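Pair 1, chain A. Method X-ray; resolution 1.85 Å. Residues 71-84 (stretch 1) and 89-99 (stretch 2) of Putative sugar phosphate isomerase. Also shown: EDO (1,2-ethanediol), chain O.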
# COMPACT_ATOMS: atom_id res chain seq x y z
N ALA A 71 -10.39 6.46 -16.19
CA ALA A 71 -11.21 7.56 -16.70
C ALA A 71 -10.86 7.87 -18.15
O ALA A 71 -9.77 7.52 -18.62
CB ALA A 71 -11.03 8.82 -15.83
N VAL A 72 -11.78 8.54 -18.84
CA VAL A 72 -11.63 8.88 -20.26
C VAL A 72 -12.01 10.32 -20.48
O VAL A 72 -13.03 10.77 -19.95
CB VAL A 72 -12.47 7.98 -21.18
CG1 VAL A 72 -12.25 8.38 -22.67
CG2 VAL A 72 -12.17 6.48 -20.96
N TYR A 73 -11.21 11.08 -21.22
CA TYR A 73 -11.55 12.47 -21.58
C TYR A 73 -11.49 12.58 -23.09
O TYR A 73 -10.49 12.24 -23.72
CB TYR A 73 -10.64 13.50 -20.88
CG TYR A 73 -11.03 14.96 -21.13
CD1 TYR A 73 -11.96 15.58 -20.32
CD2 TYR A 73 -10.48 15.70 -22.16
CE1 TYR A 73 -12.35 16.90 -20.52
CE2 TYR A 73 -10.88 17.04 -22.38
CZ TYR A 73 -11.81 17.63 -21.55
OH TYR A 73 -12.21 18.94 -21.67
N VAL A 74 -12.61 12.97 -23.69
CA VAL A 74 -12.71 12.97 -25.16
C VAL A 74 -12.14 14.25 -25.72
O VAL A 74 -12.58 15.33 -25.36
CB VAL A 74 -14.15 12.82 -25.63
CG1 VAL A 74 -14.21 12.77 -27.19
CG2 VAL A 74 -14.80 11.56 -25.04
N LEU A 75 -11.15 14.12 -26.60
CA LEU A 75 -10.52 15.27 -27.24
C LEU A 75 -11.16 15.60 -28.58
O LEU A 75 -11.32 16.77 -28.90
CB LEU A 75 -9.02 15.04 -27.42
CG LEU A 75 -8.23 14.90 -26.11
CD1 LEU A 75 -6.74 14.48 -26.38
CD2 LEU A 75 -8.29 16.16 -25.25
N SER A 76 -11.46 14.59 -29.40
CA SER A 76 -12.15 14.86 -30.67
C SER A 76 -12.88 13.65 -31.17
O SER A 76 -12.61 12.51 -30.74
CB SER A 76 -11.19 15.35 -31.77
OG SER A 76 -10.30 14.36 -32.17
N GLY A 77 -13.80 13.92 -32.09
CA GLY A 77 -14.68 12.92 -32.63
C GLY A 77 -15.78 12.50 -31.67
O GLY A 77 -15.94 13.10 -30.60
N LYS A 78 -16.49 11.43 -32.04
CA LYS A 78 -17.66 10.96 -31.31
C LYS A 78 -17.63 9.47 -31.11
O LYS A 78 -17.03 8.75 -31.88
CB LYS A 78 -18.92 11.32 -32.10
CG LYS A 78 -19.11 12.81 -32.29
CD LYS A 78 -20.31 13.14 -33.15
CE LYS A 78 -20.73 14.63 -33.00
NZ LYS A 78 -21.77 15.05 -34.05
N GLY A 79 -18.29 9.00 -30.06
CA GLY A 79 -18.33 7.58 -29.75
C GLY A 79 -19.61 7.20 -29.06
O GLY A 79 -20.46 8.04 -28.79
N THR A 80 -19.74 5.91 -28.76
CA THR A 80 -20.88 5.39 -28.03
C THR A 80 -20.32 4.67 -26.83
O THR A 80 -19.52 3.74 -26.97
CB THR A 80 -21.67 4.43 -28.86
OG1 THR A 80 -22.20 5.13 -29.99
CG2 THR A 80 -22.80 3.76 -28.02
N LEU A 81 -20.72 5.13 -25.65
CA LEU A 81 -20.26 4.56 -24.39
C LEU A 81 -21.30 3.55 -23.91
O LEU A 81 -22.45 3.90 -23.79
CB LEU A 81 -20.08 5.71 -23.37
CG LEU A 81 -19.89 5.34 -21.89
CD1 LEU A 81 -18.59 4.48 -21.71
CD2 LEU A 81 -19.87 6.59 -21.02
N THR A 82 -20.90 2.29 -23.70
CA THR A 82 -21.75 1.30 -23.07
C THR A 82 -21.31 1.15 -21.63
O THR A 82 -20.14 0.90 -21.38
CB THR A 82 -21.64 -0.06 -23.80
OG1 THR A 82 -22.13 0.11 -25.13
CG2 THR A 82 -22.43 -1.17 -23.11
N MSE A 83 -22.25 1.30 -20.70
CA MSE A 83 -22.01 1.06 -19.28
C MSE A 83 -23.15 0.23 -18.76
O MSE A 83 -24.29 0.63 -18.87
CB MSE A 83 -21.92 2.36 -18.45
CG MSE A 83 -20.77 3.22 -18.81
SE MSE A 83 -20.60 4.80 -17.60
CE MSE A 83 -22.15 5.83 -18.26
N GLU A 84 -22.82 -0.93 -18.19
CA GLU A 84 -23.84 -1.89 -17.76
C GLU A 84 -24.87 -2.07 -18.89
O GLU A 84 -24.48 -2.39 -20.01
CB GLU A 84 -24.45 -1.45 -16.43
CG GLU A 84 -23.39 -1.38 -15.31
CD GLU A 84 -22.90 -2.77 -14.90
OE1 GLU A 84 -23.75 -3.68 -14.76
OE2 GLU A 84 -21.68 -2.96 -14.73
N PRO A 89 -24.14 8.51 -25.98
CA PRO A 89 -23.25 9.13 -26.92
C PRO A 89 -22.24 9.96 -26.16
O PRO A 89 -22.56 10.49 -25.09
CB PRO A 89 -24.18 10.02 -27.74
CG PRO A 89 -25.34 10.23 -26.86
CD PRO A 89 -25.48 9.11 -25.98
N ILE A 90 -21.01 10.00 -26.67
CA ILE A 90 -19.99 10.86 -26.12
C ILE A 90 -19.36 11.67 -27.25
O ILE A 90 -19.41 11.28 -28.43
CB ILE A 90 -18.93 10.08 -25.31
CG1 ILE A 90 -18.24 8.99 -26.17
CG2 ILE A 90 -19.56 9.47 -24.06
CD1 ILE A 90 -17.01 8.35 -25.45
N ALA A 91 -18.82 12.82 -26.88
CA ALA A 91 -18.34 13.79 -27.81
C ALA A 91 -17.27 14.63 -27.13
O ALA A 91 -17.09 14.55 -25.91
CB ALA A 91 -19.54 14.68 -28.29
N PRO A 92 -16.58 15.48 -27.89
CA PRO A 92 -15.44 16.26 -27.36
C PRO A 92 -15.76 17.10 -26.10
O PRO A 92 -16.79 17.76 -25.97
CB PRO A 92 -15.01 17.16 -28.52
CG PRO A 92 -15.61 16.52 -29.76
CD PRO A 92 -16.90 15.87 -29.29
N GLY A 93 -14.87 16.95 -25.12
CA GLY A 93 -15.03 17.62 -23.83
C GLY A 93 -15.75 16.80 -22.79
O GLY A 93 -15.86 17.22 -21.62
N ASP A 94 -16.31 15.67 -23.18
CA ASP A 94 -16.97 14.78 -22.21
C ASP A 94 -15.93 14.02 -21.36
O ASP A 94 -14.84 13.71 -21.80
CB ASP A 94 -17.86 13.73 -22.87
CG ASP A 94 -19.09 14.31 -23.57
OD1 ASP A 94 -19.39 15.56 -23.48
OD2 ASP A 94 -19.74 13.46 -24.26
N PHE A 95 -16.32 13.66 -20.15
CA PHE A 95 -15.48 12.96 -19.24
C PHE A 95 -16.27 11.84 -18.62
O PHE A 95 -17.42 12.07 -18.17
CB PHE A 95 -15.04 13.91 -18.14
CG PHE A 95 -14.23 13.25 -17.03
CD1 PHE A 95 -12.89 13.01 -17.17
CD2 PHE A 95 -14.86 12.83 -15.86
CE1 PHE A 95 -12.16 12.39 -16.13
CE2 PHE A 95 -14.15 12.25 -14.84
CZ PHE A 95 -12.80 12.02 -14.98
N VAL A 96 -15.66 10.67 -18.53
CA VAL A 96 -16.26 9.56 -17.82
C VAL A 96 -15.21 8.96 -16.90
O VAL A 96 -14.03 8.79 -17.28
CB VAL A 96 -16.93 8.54 -18.81
CG1 VAL A 96 -15.98 8.03 -19.78
CG2 VAL A 96 -17.57 7.35 -18.07
N GLY A 97 -15.62 8.69 -15.66
CA GLY A 97 -14.75 8.11 -14.66
C GLY A 97 -15.35 6.85 -14.07
O GLY A 97 -16.59 6.76 -13.87
N PHE A 98 -14.49 5.89 -13.76
CA PHE A 98 -14.92 4.61 -13.20
C PHE A 98 -14.28 4.33 -11.86
O PHE A 98 -13.15 3.82 -11.79
CB PHE A 98 -14.59 3.49 -14.18
CG PHE A 98 -15.29 3.65 -15.49
CD1 PHE A 98 -16.58 3.20 -15.64
CD2 PHE A 98 -14.68 4.29 -16.54
CE1 PHE A 98 -17.24 3.39 -16.82
CE2 PHE A 98 -15.33 4.43 -17.74
CZ PHE A 98 -16.62 4.00 -17.86
N PRO A 99 -15.01 4.65 -10.78
CA PRO A 99 -14.63 4.17 -9.47
C PRO A 99 -14.60 2.63 -9.52
O PRO A 99 -15.26 2.01 -10.34
CB PRO A 99 -15.75 4.69 -8.56
CG PRO A 99 -16.36 5.84 -9.32
CD PRO A 99 -16.25 5.45 -10.75
C1 EDO O . -20.46 7.39 -32.27
O1 EDO O . -20.41 5.99 -31.97
C2 EDO O . -21.54 7.65 -33.31
O2 EDO O . -22.02 8.97 -33.10
O HOH W 1 -14.64 19.42 -20.83

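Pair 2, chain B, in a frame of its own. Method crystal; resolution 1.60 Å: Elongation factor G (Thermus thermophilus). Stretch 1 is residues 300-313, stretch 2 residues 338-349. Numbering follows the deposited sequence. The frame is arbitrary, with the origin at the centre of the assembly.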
# COMPACT_ATOMS: atom_id res chain seq x y z
N VAL B 300 8.81 -8.76 -16.29
CA VAL B 300 9.12 -7.52 -16.97
C VAL B 300 9.30 -6.47 -15.88
O VAL B 300 8.42 -6.30 -15.03
CB VAL B 300 7.98 -7.06 -17.93
CG1 VAL B 300 8.31 -5.68 -18.50
CG2 VAL B 300 7.82 -8.05 -19.07
N ALA B 301 10.44 -5.78 -15.89
CA ALA B 301 10.75 -4.75 -14.91
C ALA B 301 10.44 -3.41 -15.57
O ALA B 301 10.77 -3.19 -16.75
CB ALA B 301 12.23 -4.83 -14.50
N TYR B 302 9.77 -2.54 -14.83
CA TYR B 302 9.42 -1.23 -15.36
C TYR B 302 10.34 -0.22 -14.72
O TYR B 302 10.36 -0.05 -13.50
CB TYR B 302 7.95 -0.94 -15.05
CG TYR B 302 7.04 -1.86 -15.83
CD1 TYR B 302 6.41 -1.45 -16.99
CD2 TYR B 302 6.87 -3.18 -15.42
CE1 TYR B 302 5.61 -2.33 -17.73
CE2 TYR B 302 6.08 -4.07 -16.16
CZ TYR B 302 5.47 -3.64 -17.29
OH TYR B 302 4.70 -4.53 -18.00
N LEU B 303 11.12 0.43 -15.58
CA LEU B 303 12.14 1.36 -15.13
C LEU B 303 11.85 2.78 -15.47
O LEU B 303 11.51 3.08 -16.60
CB LEU B 303 13.47 1.01 -15.80
CG LEU B 303 14.42 -0.05 -15.27
CD1 LEU B 303 13.72 -1.38 -15.15
CD2 LEU B 303 15.61 -0.15 -16.25
N ARG B 304 12.02 3.67 -14.50
CA ARG B 304 11.90 5.10 -14.77
C ARG B 304 13.34 5.59 -14.91
O ARG B 304 14.17 5.34 -14.04
CB ARG B 304 11.25 5.84 -13.61
CG ARG B 304 11.53 7.37 -13.65
CD ARG B 304 10.90 8.06 -14.86
NE ARG B 304 11.55 9.36 -15.10
CZ ARG B 304 11.29 10.49 -14.46
NH1 ARG B 304 10.35 10.55 -13.52
NH2 ARG B 304 12.03 11.57 -14.74
N LEU B 305 13.62 6.28 -16.01
CA LEU B 305 14.95 6.87 -16.22
C LEU B 305 14.79 8.32 -15.76
O LEU B 305 14.13 9.13 -16.41
CB LEU B 305 15.33 6.81 -17.71
CG LEU B 305 16.72 7.36 -18.10
CD1 LEU B 305 17.80 6.60 -17.35
CD2 LEU B 305 16.90 7.21 -19.60
N TYR B 306 15.40 8.63 -14.62
CA TYR B 306 15.29 9.96 -14.05
C TYR B 306 16.22 10.96 -14.66
O TYR B 306 15.90 12.15 -14.76
CB TYR B 306 15.58 9.93 -12.54
CG TYR B 306 14.57 9.17 -11.69
CD1 TYR B 306 13.29 9.67 -11.49
CD2 TYR B 306 14.93 7.99 -11.03
CE1 TYR B 306 12.37 9.02 -10.66
CE2 TYR B 306 14.01 7.31 -10.19
CZ TYR B 306 12.74 7.84 -10.01
OH TYR B 306 11.86 7.20 -9.16
N ARG B 307 17.38 10.48 -15.08
CA ARG B 307 18.40 11.37 -15.61
C ARG B 307 19.23 10.58 -16.56
O ARG B 307 19.35 9.37 -16.40
CB ARG B 307 19.28 11.85 -14.46
CG ARG B 307 20.26 13.00 -14.79
CD ARG B 307 20.99 13.43 -13.52
NE ARG B 307 21.81 12.36 -12.97
CZ ARG B 307 22.19 12.28 -11.70
NH1 ARG B 307 21.82 13.21 -10.84
NH2 ARG B 307 22.94 11.26 -11.30
N GLY B 308 19.80 11.26 -17.54
CA GLY B 308 20.67 10.60 -18.49
C GLY B 308 20.00 10.13 -19.75
O GLY B 308 18.80 10.31 -19.94
N ARG B 309 20.79 9.53 -20.62
CA ARG B 309 20.28 9.05 -21.87
C ARG B 309 20.81 7.63 -22.09
O ARG B 309 21.88 7.27 -21.60
CB ARG B 309 20.73 10.00 -22.99
CG ARG B 309 20.33 9.61 -24.40
CD ARG B 309 20.50 10.78 -25.36
NE ARG B 309 20.32 10.36 -26.75
CZ ARG B 309 21.24 9.71 -27.45
NH1 ARG B 309 22.41 9.41 -26.90
NH2 ARG B 309 20.98 9.32 -28.69
N LEU B 310 20.03 6.81 -22.78
CA LEU B 310 20.46 5.45 -23.06
C LEU B 310 20.24 5.07 -24.50
O LEU B 310 19.30 5.52 -25.17
CB LEU B 310 19.70 4.44 -22.19
CG LEU B 310 19.91 4.51 -20.68
CD1 LEU B 310 18.91 3.60 -19.99
CD2 LEU B 310 21.34 4.07 -20.35
N LYS B 311 21.14 4.21 -24.99
CA LYS B 311 21.06 3.67 -26.33
C LYS B 311 21.08 2.16 -26.22
O LYS B 311 21.55 1.61 -25.22
CB LYS B 311 22.26 4.13 -27.16
CG LYS B 311 22.20 5.60 -27.55
CD LYS B 311 23.53 6.06 -28.14
CE LYS B 311 23.86 5.32 -29.43
NZ LYS B 311 25.28 5.51 -29.85
N PRO B 312 20.57 1.45 -27.24
CA PRO B 312 20.56 -0.02 -27.19
C PRO B 312 22.00 -0.52 -27.03
O PRO B 312 22.92 -0.01 -27.68
CB PRO B 312 19.95 -0.40 -28.54
CG PRO B 312 19.03 0.76 -28.84
CD PRO B 312 19.88 1.95 -28.44
N GLY B 313 22.19 -1.50 -26.16
CA GLY B 313 23.53 -2.03 -25.92
C GLY B 313 24.20 -1.45 -24.70
O GLY B 313 25.24 -1.95 -24.25
N GLU B 338 9.61 -1.35 -29.20
CA GLU B 338 11.04 -1.09 -29.27
C GLU B 338 11.36 0.33 -29.74
O GLU B 338 10.71 0.88 -30.63
CB GLU B 338 11.74 -2.13 -30.17
CG GLU B 338 13.25 -1.99 -30.13
CD GLU B 338 14.00 -3.23 -30.62
OE1 GLU B 338 13.38 -4.13 -31.22
OE2 GLU B 338 15.22 -3.28 -30.39
N VAL B 339 12.35 0.93 -29.09
CA VAL B 339 12.77 2.28 -29.43
C VAL B 339 14.28 2.25 -29.62
O VAL B 339 14.94 1.33 -29.17
CB VAL B 339 12.39 3.31 -28.35
CG1 VAL B 339 10.86 3.39 -28.26
CG2 VAL B 339 13.02 2.97 -27.00
N GLU B 340 14.81 3.27 -30.28
CA GLU B 340 16.24 3.32 -30.55
C GLU B 340 17.03 4.21 -29.59
O GLU B 340 18.25 4.29 -29.71
CB GLU B 340 16.48 3.75 -31.99
CG GLU B 340 15.81 2.84 -33.01
CD GLU B 340 16.06 1.36 -32.74
OE1 GLU B 340 17.24 0.95 -32.63
OE2 GLU B 340 15.06 0.60 -32.62
N GLU B 341 16.34 4.88 -28.67
CA GLU B 341 17.01 5.70 -27.68
C GLU B 341 16.01 5.99 -26.58
O GLU B 341 14.81 5.88 -26.81
CB GLU B 341 17.50 7.03 -28.26
CG GLU B 341 16.38 7.97 -28.67
CD GLU B 341 16.90 9.27 -29.27
OE1 GLU B 341 18.09 9.61 -29.02
OE2 GLU B 341 16.13 9.96 -29.97
N ALA B 342 16.51 6.35 -25.41
CA ALA B 342 15.66 6.71 -24.29
C ALA B 342 16.31 7.90 -23.60
O ALA B 342 17.53 7.93 -23.42
CB ALA B 342 15.54 5.56 -23.34
N GLU B 343 15.52 8.89 -23.22
CA GLU B 343 16.06 10.08 -22.57
C GLU B 343 15.42 10.18 -21.19
O GLU B 343 14.44 9.49 -20.92
CB GLU B 343 15.67 11.34 -23.36
CG GLU B 343 16.00 11.30 -24.84
CD GLU B 343 15.36 12.46 -25.58
OE1 GLU B 343 15.72 13.62 -25.29
OE2 GLU B 343 14.50 12.21 -26.45
N ALA B 344 15.93 11.05 -20.33
CA ALA B 344 15.35 11.18 -18.99
C ALA B 344 13.85 11.48 -19.16
O ALA B 344 13.45 12.31 -19.98
CB ALA B 344 16.04 12.31 -18.22
N GLY B 345 13.04 10.80 -18.35
CA GLY B 345 11.59 10.95 -18.42
C GLY B 345 10.97 9.68 -18.98
O GLY B 345 9.80 9.37 -18.72
N PHE B 346 11.74 8.93 -19.76
CA PHE B 346 11.23 7.68 -20.32
C PHE B 346 10.97 6.65 -19.23
O PHE B 346 11.61 6.65 -18.16
CB PHE B 346 12.25 7.04 -21.27
CG PHE B 346 12.11 7.45 -22.71
CD1 PHE B 346 12.16 8.79 -23.07
CD2 PHE B 346 11.94 6.49 -23.71
CE1 PHE B 346 12.03 9.18 -24.40
CE2 PHE B 346 11.80 6.86 -25.05
CZ PHE B 346 11.85 8.21 -25.40
N VAL B 347 10.02 5.77 -19.53
CA VAL B 347 9.75 4.62 -18.71
C VAL B 347 10.03 3.49 -19.68
O VAL B 347 9.55 3.50 -20.82
CB VAL B 347 8.30 4.56 -18.22
CG1 VAL B 347 8.02 3.16 -17.65
CG2 VAL B 347 8.09 5.62 -17.14
N LEU B 348 10.86 2.54 -19.25
CA LEU B 348 11.20 1.41 -20.09
C LEU B 348 10.67 0.12 -19.52
O LEU B 348 10.52 -0.01 -18.30
CB LEU B 348 12.72 1.27 -20.19
CG LEU B 348 13.45 2.46 -20.82
CD1 LEU B 348 14.95 2.20 -20.75
CD2 LEU B 348 13.03 2.64 -22.26
N GLY B 349 10.38 -0.84 -20.40
CA GLY B 349 9.95 -2.15 -19.94
C GLY B 349 11.11 -3.06 -20.30
O GLY B 349 11.48 -3.13 -21.48

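Pair 1 and pair 2 share one backbone design: two antiparallel segments joined by two short stretches of antiparallel pairing, the second weak in pair 2, with a type II turn in one segment facing an irregular, glycine-containing bend in the other. Fourteen central residues superpose with an RMSD of 0.5 Å. In pair 1 the first ladder runs through Ala71(A) to Tyr73(A) against Phe95(A) to Gly97(A), and the second joins Gly79(A) and Thr80(A) to Ile90(A) and Pro89(A). In pair 2 the first ladder sets Tyr302(B) to Arg304(B) against Val347(B) to Gly349(B), and the second region is a weakly bonded strand pair resting on the single bridge of Leu310(B) with Ala342(B).

The backbone hydrogen bonds match closely. Val72(A) and Val96(A) exchange a pair, N of Val72(A) to O of Val96(A) at 2.7 Å and N of Val96(A) to O of Val72(A) at 3.0 Å; Leu303(B) and Leu348(B) do the same, with both N to O distances 2.8 Å. Two residues further on, the segment grips the turn. Val74(A) N donates to Asp94(A) O (3.0 Å) while its O accepts from Gly93(A) N (2.8 Å), and Leu305(B) repeats this with Phe346(B) O (3.0 Å from Leu305(B) N) and Gly345(B) N (2.8 Å from Leu305(B) O). The turn glycines, Gly93(A) and Gly345(B), coincide, and both have positive phi at angles where a CB would jam against the preceding carbonyl. Gly77(A) and Gly308(B) also coincide, again with positive phi. Beyond them, Gly79(A) and Ile90(A) form a reciprocal backbone pair, as do Leu310(B) and Ala342(B).

The second region shows the clearest exchange of bulk. In pair 1 the large residue is Ile90(A), facing a glycine; its CD1 lies 3.9 Å from Val74(A) CG2, and its CG2 lies 3.9 Å from Leu81(A) CB. An ideal CB on Gly79(A) would sit only 3.4 Å from Ile90(A) CG1. In pair 2 the sizes are reversed. Leu310(B) occupies the glycine position and Ala342(B) that of the isoleucine, so their CB atoms lie 4.5 Å apart without crowding. The longer Leu305(B), matching Val74(A), brings CD2 to 4.3 Å from Ala342(B) CB, while Leu310(B) CD1 reaches to 4.3 Å from Leu348(B) CD1.

At the turn, Pro92(A) and Ala344(B) coincide. The proline ring places CD 3.2 Å from Gly77(A) O, whereas the smaller alanine rests CB 3.6 Å from Arg307(B) CA. Tyr73(A) and Arg304(B) both extend along the turn by different chemistry: a water links Tyr73(A) OH to Gly93(A) O, at 2.6 Å from each, whereas Arg304(B) NE donates to Leu305(B) O within its own segment (2.9 Å) and lies 3.7 Å from Gly345(B) CA.

The outer edge differs in charge. Lys78(A) leads its side-chain end away from the opposing segment, but Arg309(B) forms a salt bridge with Glu341(B), NH2 to OE1 at 2.9 Å. The position of that glutamate is taken in pair 1 by Pro89(A), which offers no charged partner.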